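Local coordinates for TRAP dicarboxylate ABC transporter, substrate-binding protein (Roseobacter denitrificans, PDB 4OVQ), which binds beta-D-glucuronate in the periplasm as the solute-binding protein of a TRAP transporter, to which it probably delivers this sugar acid, at residues R146-G151 / S227-I232; K153-P158 / N288-K293; N207-Y212 / G222-S227. All coordinates share one frame; numbering follows the deposited sequence.

Contact 1 (R146-G151 / S227-I232). With BDP (beta-D-glucopyranuronic acid), chain C.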
loop_
_atom_site.group_PDB
_atom_site.type_symbol
_atom_site.label_atom_id
_atom_site.label_comp_id
_atom_site.label_asym_id
_atom_site.label_seq_id
_atom_site.Cartn_x
_atom_site.Cartn_y
_atom_site.Cartn_z
ATOM N N ARG A 146 3.114 -6.786 -4.449
ATOM C CA ARG A 146 4.234 -6.996 -3.552
ATOM C C ARG A 146 4.763 -8.435 -3.656
ATOM O O ARG A 146 3.983 -9.382 -3.659
ATOM C CB ARG A 146 3.796 -6.708 -2.098
ATOM C CG ARG A 146 3.189 -5.354 -1.900
ATOM C CD ARG A 146 2.641 -5.160 -0.489
ATOM N NE ARG A 146 3.654 -5.146 0.552
ATOM C CZ ARG A 146 4.142 -4.040 1.117
ATOM N NH1 ARG A 146 3.822 -2.842 0.645
ATOM N NH2 ARG A 146 5.023 -4.153 2.078
ATOM N N SER A 147 6.077 -8.563 -3.729
ATOM C CA SER A 147 6.759 -9.856 -3.785
ATOM C C SER A 147 7.945 -9.914 -2.826
ATOM O O SER A 147 8.484 -8.880 -2.433
ATOM C CB SER A 147 7.284 -10.112 -5.190
ATOM O OG SER A 147 6.219 -10.284 -6.107
ATOM N N PHE A 148 8.364 -11.136 -2.486
ATOM C CA PHE A 148 9.421 -11.346 -1.522
ATOM C C PHE A 148 10.793 -10.993 -2.060
ATOM O O PHE A 148 11.115 -11.227 -3.229
ATOM C CB PHE A 148 9.478 -12.822 -1.077
ATOM C CG PHE A 148 8.290 -13.265 -0.279
ATOM C CD1 PHE A 148 8.047 -12.729 0.974
ATOM C CD2 PHE A 148 7.431 -14.248 -0.760
ATOM C CE1 PHE A 148 6.959 -13.151 1.715
ATOM C CE2 PHE A 148 6.360 -14.660 -0.025
ATOM C CZ PHE A 148 6.118 -14.096 1.221
ATOM N N TYR A 149 11.641 -10.482 -1.182
ATOM C CA TYR A 149 13.049 -10.363 -1.487
ATOM C C TYR A 149 13.909 -10.677 -0.261
ATOM O O TYR A 149 13.508 -10.425 0.870
ATOM C CB TYR A 149 13.395 -8.988 -2.055
ATOM C CG TYR A 149 12.858 -7.752 -1.343
ATOM C CD1 TYR A 149 13.582 -7.126 -0.363
ATOM C CD2 TYR A 149 11.683 -7.147 -1.770
ATOM C CE1 TYR A 149 13.139 -5.953 0.229
ATOM C CE2 TYR A 149 11.208 -5.978 -1.186
ATOM C CZ TYR A 149 11.949 -5.381 -0.184
ATOM O OH TYR A 149 11.472 -4.211 0.381
ATOM N N ASN A 150 15.097 -11.231 -0.491
ATOM C CA ASN A 150 16.024 -11.541 0.589
ATOM C C ASN A 150 17.421 -11.687 0.013
ATOM O O ASN A 150 17.586 -11.711 -1.204
ATOM C CB ASN A 150 15.616 -12.796 1.354
ATOM C CG ASN A 150 15.926 -14.074 0.589
ATOM O OD1 ASN A 150 16.920 -14.749 0.878
ATOM N ND2 ASN A 150 15.083 -14.407 -0.381
ATOM N N GLY A 151 18.408 -11.795 0.893
ATOM C CA GLY A 151 19.797 -11.782 0.478
ATOM C C GLY A 151 20.413 -13.167 0.360
ATOM O O GLY A 151 21.518 -13.302 -0.155
ATOM N N SER A 227 6.368 -13.630 -6.042
ATOM C CA SER A 227 5.233 -14.245 -5.371
ATOM C C SER A 227 3.965 -13.459 -5.615
ATOM O O SER A 227 2.886 -14.017 -5.663
ATOM C CB SER A 227 5.513 -14.303 -3.865
ATOM O OG SER A 227 5.996 -13.041 -3.415
ATOM N N GLN A 228 4.088 -12.136 -5.726
ATOM C CA GLN A 228 2.924 -11.291 -5.934
ATOM C C GLN A 228 1.776 -11.674 -4.997
ATOM O O GLN A 228 0.622 -11.791 -5.399
ATOM C CB GLN A 228 2.491 -11.388 -7.397
ATOM C CG GLN A 228 3.560 -10.889 -8.356
ATOM C CD GLN A 228 3.190 -11.098 -9.815
ATOM O OE1 GLN A 228 2.511 -12.065 -10.166
ATOM N NE2 GLN A 228 3.640 -10.189 -10.670
ATOM N N HIS A 229 2.120 -11.796 -3.713
ATOM C CA HIS A 229 1.227 -12.320 -2.684
ATOM C C HIS A 229 0.244 -11.292 -2.140
ATOM O O HIS A 229 -0.777 -11.668 -1.566
ATOM C CB HIS A 229 2.049 -12.883 -1.526
ATOM C CG HIS A 229 3.092 -11.934 -1.016
ATOM N ND1 HIS A 229 4.413 -12.015 -1.391
ATOM C CD2 HIS A 229 2.997 -10.871 -0.184
ATOM C CE1 HIS A 229 5.088 -11.034 -0.820
ATOM N NE2 HIS A 229 4.245 -10.321 -0.089
ATOM N N LEU A 230 0.563 -10.002 -2.290
ATOM C CA LEU A 230 -0.326 -8.929 -1.856
ATOM C C LEU A 230 -0.442 -7.916 -2.986
ATOM O O LEU A 230 0.590 -7.554 -3.606
ATOM C CB LEU A 230 0.235 -8.249 -0.602
ATOM C CG LEU A 230 0.100 -9.042 0.712
ATOM C CD1 LEU A 230 0.990 -8.466 1.818
ATOM C CD2 LEU A 230 -1.352 -9.086 1.156
ATOM N N ILE A 231 -1.678 -7.456 -3.235
ATOM C CA ILE A 231 -1.948 -6.403 -4.196
ATOM C C ILE A 231 -2.841 -5.401 -3.458
ATOM O O ILE A 231 -4.045 -5.576 -3.331
ATOM C CB ILE A 231 -2.626 -6.977 -5.458
ATOM C CG1 ILE A 231 -1.710 -8.007 -6.095
ATOM C CG2 ILE A 231 -2.932 -5.871 -6.444
ATOM C CD1 ILE A 231 -2.348 -8.727 -7.316
ATOM N N ILE A 232 -2.191 -4.380 -2.896
ATOM C CA ILE A 232 -2.814 -3.442 -1.976
ATOM C C ILE A 232 -2.839 -2.052 -2.623
ATOM O O ILE A 232 -1.792 -1.567 -3.052
ATOM C CB ILE A 232 -1.994 -3.396 -0.665
ATOM C CG1 ILE A 232 -1.873 -4.794 -0.059
ATOM C CG2 ILE A 232 -2.617 -2.430 0.299
ATOM C CD1 ILE A 232 -1.060 -4.836 1.226
HETATM C C1 BDP C . 5.069 0.587 -0.077
HETATM C C2 BDP C . 3.960 1.569 0.198
HETATM C C3 BDP C . 4.372 2.373 1.353
HETATM C C4 BDP C . 4.609 1.496 2.537
HETATM C C5 BDP C . 5.657 0.455 2.219
HETATM C C6 BDP C . 5.912 -0.518 3.381
HETATM O O2 BDP C . 3.892 2.428 -0.990
HETATM O O3 BDP C . 3.193 3.198 1.680
HETATM O O4 BDP C . 5.042 2.321 3.699
HETATM O O5 BDP C . 5.298 -0.300 1.070
HETATM O O6A BDP C . 5.853 -0.084 4.569
HETATM O O1 BDP C . 4.792 -0.265 -1.150
HETATM O O6B BDP C . 6.317 -1.652 3.025
#

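Contact 2 (K153-P158 / N288-K293)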
loop_
_atom_site.group_PDB
_atom_site.type_symbol
_atom_site.label_atom_id
_atom_site.label_comp_id
_atom_site.label_asym_id
_atom_site.label_seq_id
_atom_site.Cartn_x
_atom_site.Cartn_y
_atom_site.Cartn_z
ATOM N N LYS A 153 18.695 -16.544 -0.675
ATOM C CA LYS A 153 18.311 -17.532 -1.674
ATOM C C LYS A 153 16.987 -17.219 -2.343
ATOM O O LYS A 153 16.162 -16.508 -1.784
ATOM C CB LYS A 153 18.166 -18.898 -1.005
ATOM C CG LYS A 153 17.072 -18.923 0.057
ATOM C CD LYS A 153 17.111 -20.184 0.897
ATOM C CE LYS A 153 16.094 -20.103 2.007
ATOM N NZ LYS A 153 15.896 -21.394 2.702
ATOM N N PRO A 154 16.768 -17.772 -3.540
ATOM C CA PRO A 154 15.449 -17.670 -4.163
ATOM C C PRO A 154 14.360 -18.341 -3.335
ATOM O O PRO A 154 14.629 -19.313 -2.626
ATOM C CB PRO A 154 15.616 -18.456 -5.475
ATOM C CG PRO A 154 17.082 -18.459 -5.745
ATOM C CD PRO A 154 17.759 -18.424 -4.418
ATOM N N ILE A 155 13.143 -17.822 -3.443
ATOM C CA ILE A 155 11.951 -18.464 -2.894
ATOM C C ILE A 155 11.098 -19.013 -4.032
ATOM O O ILE A 155 10.665 -18.257 -4.904
ATOM C CB ILE A 155 11.090 -17.453 -2.101
ATOM C CG1 ILE A 155 11.823 -17.035 -0.832
ATOM C CG2 ILE A 155 9.724 -18.054 -1.769
ATOM C CD1 ILE A 155 11.288 -15.705 -0.245
ATOM N N ASN A 156 10.874 -20.329 -4.038
ATOM C CA ASN A 156 10.009 -20.951 -5.036
ATOM C C ASN A 156 8.855 -21.715 -4.431
ATOM O O ASN A 156 7.822 -21.896 -5.070
ATOM C CB ASN A 156 10.810 -21.881 -5.957
ATOM C CG ASN A 156 11.644 -21.116 -6.942
ATOM O OD1 ASN A 156 11.125 -20.564 -7.917
ATOM N ND2 ASN A 156 12.938 -21.034 -6.674
ATOM N N THR A 157 9.030 -22.156 -3.193
ATOM C CA THR A 157 7.985 -22.885 -2.490
ATOM C C THR A 157 7.906 -22.376 -1.065
ATOM O O THR A 157 8.852 -21.745 -0.582
ATOM C CB THR A 157 8.266 -24.411 -2.493
ATOM O OG1 THR A 157 9.294 -24.728 -1.547
ATOM C CG2 THR A 157 8.694 -24.859 -3.874
ATOM N N PRO A 158 6.769 -22.602 -0.392
ATOM C CA PRO A 158 6.660 -22.246 1.027
ATOM C C PRO A 158 7.815 -22.787 1.865
ATOM O O PRO A 158 8.234 -22.124 2.798
ATOM C CB PRO A 158 5.337 -22.886 1.449
ATOM C CG PRO A 158 4.504 -22.828 0.205
ATOM C CD PRO A 158 5.474 -23.034 -0.951
ATOM N N ASN A 288 13.508 -14.361 -9.879
ATOM C CA ASN A 288 12.809 -15.582 -10.252
ATOM C C ASN A 288 11.280 -15.435 -10.197
ATOM O O ASN A 288 10.724 -14.705 -9.371
ATOM C CB ASN A 288 13.270 -16.764 -9.393
ATOM C CG ASN A 288 12.820 -16.651 -7.963
ATOM O OD1 ASN A 288 13.359 -15.851 -7.205
ATOM N ND2 ASN A 288 11.837 -17.461 -7.577
ATOM N N GLU A 289 10.613 -16.100 -11.138
ATOM C CA GLU A 289 9.174 -16.283 -11.100
ATOM C C GLU A 289 8.853 -17.413 -10.131
ATOM O O GLU A 289 9.713 -18.232 -9.822
ATOM C CB GLU A 289 8.637 -16.644 -12.498
ATOM C CG GLU A 289 8.940 -15.622 -13.588
ATOM C CD GLU A 289 7.938 -14.498 -13.636
ATOM O OE1 GLU A 289 7.004 -14.511 -12.810
ATOM O OE2 GLU A 289 8.075 -13.607 -14.504
ATOM N N ILE A 290 7.616 -17.437 -9.646
ATOM C CA ILE A 290 7.107 -18.563 -8.856
ATOM C C ILE A 290 6.068 -19.320 -9.700
ATOM O O ILE A 290 4.904 -18.908 -9.793
ATOM C CB ILE A 290 6.460 -18.112 -7.519
ATOM C CG1 ILE A 290 7.522 -17.491 -6.599
ATOM C CG2 ILE A 290 5.766 -19.302 -6.841
ATOM C CD1 ILE A 290 7.126 -17.370 -5.114
ATOM N N ALA A 291 6.496 -20.423 -10.308
ATOM C CA ALA A 291 5.633 -21.185 -11.219
ATOM C C ALA A 291 4.351 -21.721 -10.575
ATOM O O ALA A 291 3.264 -21.607 -11.147
ATOM C CB ALA A 291 6.411 -22.322 -11.838
ATOM N N ASP A 292 4.483 -22.318 -9.397
ATOM C CA ASP A 292 3.330 -22.859 -8.686
ATOM C C ASP A 292 3.024 -22.008 -7.449
ATOM O O ASP A 292 3.554 -22.256 -6.361
ATOM C CB ASP A 292 3.586 -24.316 -8.291
ATOM C CG ASP A 292 2.330 -25.024 -7.804
ATOM O OD1 ASP A 292 1.221 -24.517 -8.074
ATOM O OD2 ASP A 292 2.458 -26.081 -7.147
ATOM N N LYS A 293 2.176 -20.996 -7.620
ATOM C CA LYS A 293 1.783 -20.157 -6.491
ATOM C C LYS A 293 0.724 -20.847 -5.641
ATOM O O LYS A 293 0.399 -20.388 -4.548
ATOM C CB LYS A 293 1.257 -18.798 -6.964
ATOM C CG LYS A 293 2.296 -17.913 -7.620
ATOM C CD LYS A 293 1.684 -16.570 -8.009
ATOM C CE LYS A 293 2.685 -15.705 -8.753
ATOM N NZ LYS A 293 2.102 -14.400 -9.114
HETATM O O HOH W 1 5.435 -23.488 -4.970
HETATM O O HOH W 2 6.954 -22.921 -7.592
HETATM O O HOH W 3 9.320 -21.312 -9.540
#

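Contact 3 (N207-Y212 / G222-S227). With BDP (beta-D-glucopyranuronic acid), chain C.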
loop_
_atom_site.group_PDB
_atom_site.type_symbol
_atom_site.label_atom_id
_atom_site.label_comp_id
_atom_site.label_asym_id
_atom_site.label_seq_id
_atom_site.Cartn_x
_atom_site.Cartn_y
_atom_site.Cartn_z
ATOM N N ASN A 207 7.778 -6.273 -1.242
ATOM C CA ASN A 207 7.302 -5.008 -1.741
ATOM C C ASN A 207 7.225 -4.997 -3.248
ATOM O O ASN A 207 7.582 -5.962 -3.890
ATOM C CB ASN A 207 8.170 -3.848 -1.252
ATOM C CG ASN A 207 7.331 -2.658 -0.851
ATOM O OD1 ASN A 207 6.526 -2.191 -1.658
ATOM N ND2 ASN A 207 7.463 -2.194 0.391
ATOM N N ASN A 208 6.720 -3.901 -3.799
ATOM C CA ASN A 208 6.681 -3.742 -5.257
ATOM C C ASN A 208 8.073 -3.361 -5.805
ATOM O O ASN A 208 9.001 -3.059 -5.056
ATOM C CB ASN A 208 5.637 -2.694 -5.615
ATOM C CG ASN A 208 5.828 -1.385 -4.860
ATOM O OD1 ASN A 208 6.920 -0.846 -4.773
ATOM N ND2 ASN A 208 4.727 -0.858 -4.295
ATOM N N TRP A 209 8.228 -3.378 -7.133
ATOM C CA TRP A 209 9.526 -3.043 -7.721
ATOM C C TRP A 209 10.036 -1.658 -7.368
ATOM O O TRP A 209 11.200 -1.494 -7.018
ATOM C CB TRP A 209 9.534 -3.169 -9.249
ATOM C CG TRP A 209 9.472 -4.552 -9.768
ATOM C CD1 TRP A 209 8.392 -5.157 -10.318
ATOM C CD2 TRP A 209 10.544 -5.506 -9.825
ATOM N NE1 TRP A 209 8.708 -6.434 -10.715
ATOM C CE2 TRP A 209 10.028 -6.672 -10.428
ATOM C CE3 TRP A 209 11.882 -5.493 -9.415
ATOM C CZ2 TRP A 209 10.812 -7.820 -10.642
ATOM C CZ3 TRP A 209 12.657 -6.638 -9.623
ATOM C CH2 TRP A 209 12.111 -7.780 -10.238
ATOM N N PRO A 210 9.186 -0.622 -7.473
ATOM C CA PRO A 210 9.699 0.722 -7.193
ATOM C C PRO A 210 10.195 0.967 -5.750
ATOM O O PRO A 210 11.140 1.724 -5.529
ATOM C CB PRO A 210 8.516 1.626 -7.561
ATOM C CG PRO A 210 7.740 0.826 -8.565
ATOM C CD PRO A 210 7.836 -0.581 -8.047
ATOM N N SER A 211 9.552 0.336 -4.775
ATOM C CA SER A 211 9.991 0.458 -3.380
ATOM C C SER A 211 11.278 -0.324 -3.155
ATOM O O SER A 211 12.173 0.137 -2.475
ATOM C CB SER A 211 8.930 -0.072 -2.421
ATOM O OG SER A 211 7.849 0.828 -2.250
ATOM N N TYR A 212 11.352 -1.513 -3.734
ATOM C CA TYR A 212 12.538 -2.368 -3.615
ATOM C C TYR A 212 13.742 -1.601 -4.134
ATOM O O TYR A 212 14.816 -1.605 -3.544
ATOM C CB TYR A 212 12.320 -3.620 -4.440
ATOM C CG TYR A 212 13.458 -4.612 -4.559
ATOM C CD1 TYR A 212 14.062 -5.154 -3.426
ATOM C CD2 TYR A 212 13.880 -5.082 -5.812
ATOM C CE1 TYR A 212 15.059 -6.092 -3.544
ATOM C CE2 TYR A 212 14.902 -6.005 -5.922
ATOM C CZ TYR A 212 15.478 -6.501 -4.789
ATOM O OH TYR A 212 16.472 -7.434 -4.927
ATOM N N GLY A 222 19.503 -9.146 -2.565
ATOM C CA GLY A 222 19.520 -9.240 -4.019
ATOM C C GLY A 222 18.819 -10.384 -4.729
ATOM O O GLY A 222 19.047 -10.579 -5.939
ATOM N N PHE A 223 18.005 -11.156 -4.018
ATOM C CA PHE A 223 17.104 -12.118 -4.667
ATOM C C PHE A 223 15.677 -11.578 -4.594
ATOM O O PHE A 223 15.177 -11.303 -3.503
ATOM C CB PHE A 223 17.148 -13.493 -3.985
ATOM C CG PHE A 223 18.465 -14.201 -4.112
ATOM C CD1 PHE A 223 18.788 -14.876 -5.274
ATOM C CD2 PHE A 223 19.364 -14.201 -3.070
ATOM C CE1 PHE A 223 19.996 -15.528 -5.392
ATOM C CE2 PHE A 223 20.569 -14.852 -3.181
ATOM C CZ PHE A 223 20.882 -15.510 -4.344
ATOM N N TYR A 224 15.015 -11.434 -5.737
ATOM C CA TYR A 224 13.626 -10.972 -5.775
ATOM C C TYR A 224 12.798 -12.076 -6.421
ATOM O O TYR A 224 13.078 -12.519 -7.549
ATOM C CB TYR A 224 13.520 -9.672 -6.561
ATOM C CG TYR A 224 12.198 -8.915 -6.479
ATOM C CD1 TYR A 224 11.175 -9.176 -7.381
ATOM C CD2 TYR A 224 12.008 -7.894 -5.549
ATOM C CE1 TYR A 224 9.973 -8.463 -7.336
ATOM C CE2 TYR A 224 10.822 -7.178 -5.484
ATOM C CZ TYR A 224 9.800 -7.471 -6.379
ATOM O OH TYR A 224 8.626 -6.751 -6.344
ATOM N N SER A 225 11.797 -12.542 -5.693
ATOM C CA SER A 225 10.976 -13.673 -6.105
ATOM C C SER A 225 9.538 -13.225 -6.270
ATOM O O SER A 225 8.918 -12.773 -5.310
ATOM C CB SER A 225 11.046 -14.804 -5.061
ATOM O OG SER A 225 12.356 -15.320 -4.911
ATOM N N LEU A 226 9.006 -13.386 -7.483
ATOM C CA LEU A 226 7.709 -12.846 -7.879
ATOM C C LEU A 226 6.509 -13.626 -7.363
ATOM O O LEU A 226 5.712 -14.177 -8.133
ATOM C CB LEU A 226 7.627 -12.704 -9.406
ATOM C CG LEU A 226 8.554 -11.610 -9.944
ATOM C CD1 LEU A 226 8.959 -11.837 -11.386
ATOM C CD2 LEU A 226 7.907 -10.238 -9.813
ATOM N N SER A 227 6.368 -13.630 -6.042
ATOM C CA SER A 227 5.233 -14.245 -5.371
ATOM C C SER A 227 3.965 -13.459 -5.615
ATOM O O SER A 227 2.886 -14.017 -5.663
ATOM C CB SER A 227 5.513 -14.303 -3.865
ATOM O OG SER A 227 5.996 -13.041 -3.415
HETATM C C1 BDP C . 5.069 0.587 -0.077
HETATM C C2 BDP C . 3.960 1.569 0.198
HETATM C C3 BDP C . 4.372 2.373 1.353
HETATM C C4 BDP C . 4.609 1.496 2.537
HETATM C C5 BDP C . 5.657 0.455 2.219
HETATM C C6 BDP C . 5.912 -0.518 3.381
HETATM O O2 BDP C . 3.892 2.428 -0.990
HETATM O O3 BDP C . 3.193 3.198 1.680
HETATM O O4 BDP C . 5.042 2.321 3.699
HETATM O O5 BDP C . 5.298 -0.300 1.070
HETATM O O6A BDP C . 5.853 -0.084 4.569
HETATM O O1 BDP C . 4.792 -0.265 -1.150
HETATM O O6B BDP C . 6.317 -1.652 3.025
#

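Contact 1 (R146-G151 / S227-I232)
Arg146 and Leu230 form an antiparallel hydrogen-bonded pair where strand 146-150 meets the end of strand 223-230, the short axes 4.7 Å apart with their N-to-C directions at 122°. Arg146 N donates to Leu230 O at 2.8 Å in a nearly straight bond (175°); the return bond from His229 N to Arg146 O is weak, and the regular ladder gives way to side-chain bonds. Ser147 OG accepts from Gln228 N at 2.8 Å, while Ser227 OG receives Phe148 N at 3.2 Å. Ser227 OG sits between its backbone N and carbonyl carbon, a rotation that also brings it to His229 ND1, 2.8 Å away in a hydrogen bond of undecided direction.

The imidazole of His229 lies between two groups: Arg146 O stands above the centre of one face, and Phe148 covers the other, the ring centroids 4.2 Å apart and the planes inclined at 31°. Were Phe148 an alanine, one face of His229 and Ser227 CB would probably be left without their aromatic neighbour, with a gap beside the imidazole.

The aliphatic part of Arg146 passes Leu230 CB and Ile232 CD1, then bends at its third torsion to bring its guanidinium to beta-D-glucuronate. Arg146 NH1 donates to O5, the ring oxygen of the sugar, and Arg146 NH2 to its carboxylate O6B, each at 3.0 Å. Glu206 OE2 takes both Arg146 NE in a salt bridge and His229 NE2 in a hydrogen bond, so the strand pairing is coupled to a network that probably helps hold the arginine and select an acidic sugar.

Contact 2 (K153-P158 / N288-K293)
Asn288 and Asn156 bring together the end of strand 286-289 and the loop that follows strand 146-150; the nearest CA atoms are those of Asn156 and Ile290, 5.4 Å apart. Direct polar contact centres on the Asn288 amide, which a chi1 of 70° swings toward the loop. There Asn288 ND2 donates to Ile155 O at 3.0 Å. The acceptor lies close to the amide plane of Asn288, whereas the donor stands well above the carbonyl plane of Ile155. Asn288 ND2 also reaches Asn156 OD1 in a weak bond and its own neighbour Glu289 O at 3.2 Å, so three oxygens surround one nitrogen. The two asparagine amides are inclined at 57° and do not stack. Asn288 OD1 is taken by Ser225 OG, which also receives Ile155 N; the amide is thereby held from both of its polar ends.

Water supplies a second set of links. Two molecules each donate to Asn156 O: one also donates to Asp292 O at 2.6 Å, and the other accepts from Asp292 N. A third joins Asn156 OD1 to Ala291 N, 3.1 Å from the water, so three waters join the backbone of 291-292 to Asn156.

Van der Waals contact is slight. Ile290 CG1 and CD1 lie against Ile155 O, and Pro154 CB rests near Asn288 OD1. The apolar part is the isoleucine pair, Ile290 CD1 coming within 4.3 Å of Ile155 CG2; Phe296 of helix 294-298 packs on both residues.

Away from the sugar pocket, the arrangement is that of a loop docked by an asparagine amide and bridging waters against the edge strand 286-289 of the four-stranded mixed sheet, just before the turn into helix 294-298.

Contact 3 (N207-Y212 / G222-S227)
Tyr224 meets Trp209 and Tyr212 in an aromatic cluster that joins helix 209-214 to strand 223-230 of the four-stranded mixed sheet in this periplasmic binding protein; segment 207-212 also carries the pocket residues Asn207, Asn208 and Ser211. The evidence is in the ring geometry. The six-membered ring of Trp209 stacks face to face on Tyr224, with centroids 3.9 Å apart and planes at 25°; Trp209 CH2 comes to 3.3 Å from Tyr224 CD1. Tyr224 CD2 lies over a face of Tyr212, 3.4 Å from Tyr212 CD2, while the pair as a whole is oblique, its planes opening to 40°. Leu226 CD2 adds an aliphatic contact at Trp209 CZ2.

The polar link is made by the phenol end. With CG anti to its backbone N (chi1 -169°), Tyr224 extends from the strand until its OH donates to Asn207 O at 2.8 Å. This bond ties the strand to the backbone of a ligand-binding residue.

At the helix start, Asn208 is the N-cap: Asn208 OD1 accepts from Ser211 N at 2.9 Å, while its ND2 is held by Ala143 O. Asn207 OD1 takes Asn208 N on an in-plane lone pair, which probably helps orient the amide for beta-D-glucuronate. That amide grips the sugar twice: Asn207 ND2 donates to the ring oxygen O5, and Asn207 OD1 accepts from the sugar hydroxyl O1 at 2.6 Å.

Overall arrangement
Followed from the N terminus, the first of these segments is on strand 146-150 and opens contact 1, which closes on the end of strand 223-230 with 75 residues between. Contact 3 is nested inside that loop, linking helix 209-214 to the start of the same strand; the two share Ser227, and both touch the sugar. Contact 2 begins in the loop after strand 146-150 and closes on strand 286-289, so it crosses contact 1 and also encloses contact 3. Contacts 1 and 3 thus share strand 223-230, while contact 2 reaches its neighbour in the mixed sheet, 286-289. Direct touches complete the connection: Phe148 packs on Ile155, Gln228 meets Lys293, and Asn288 O probably accepts from Leu226 N.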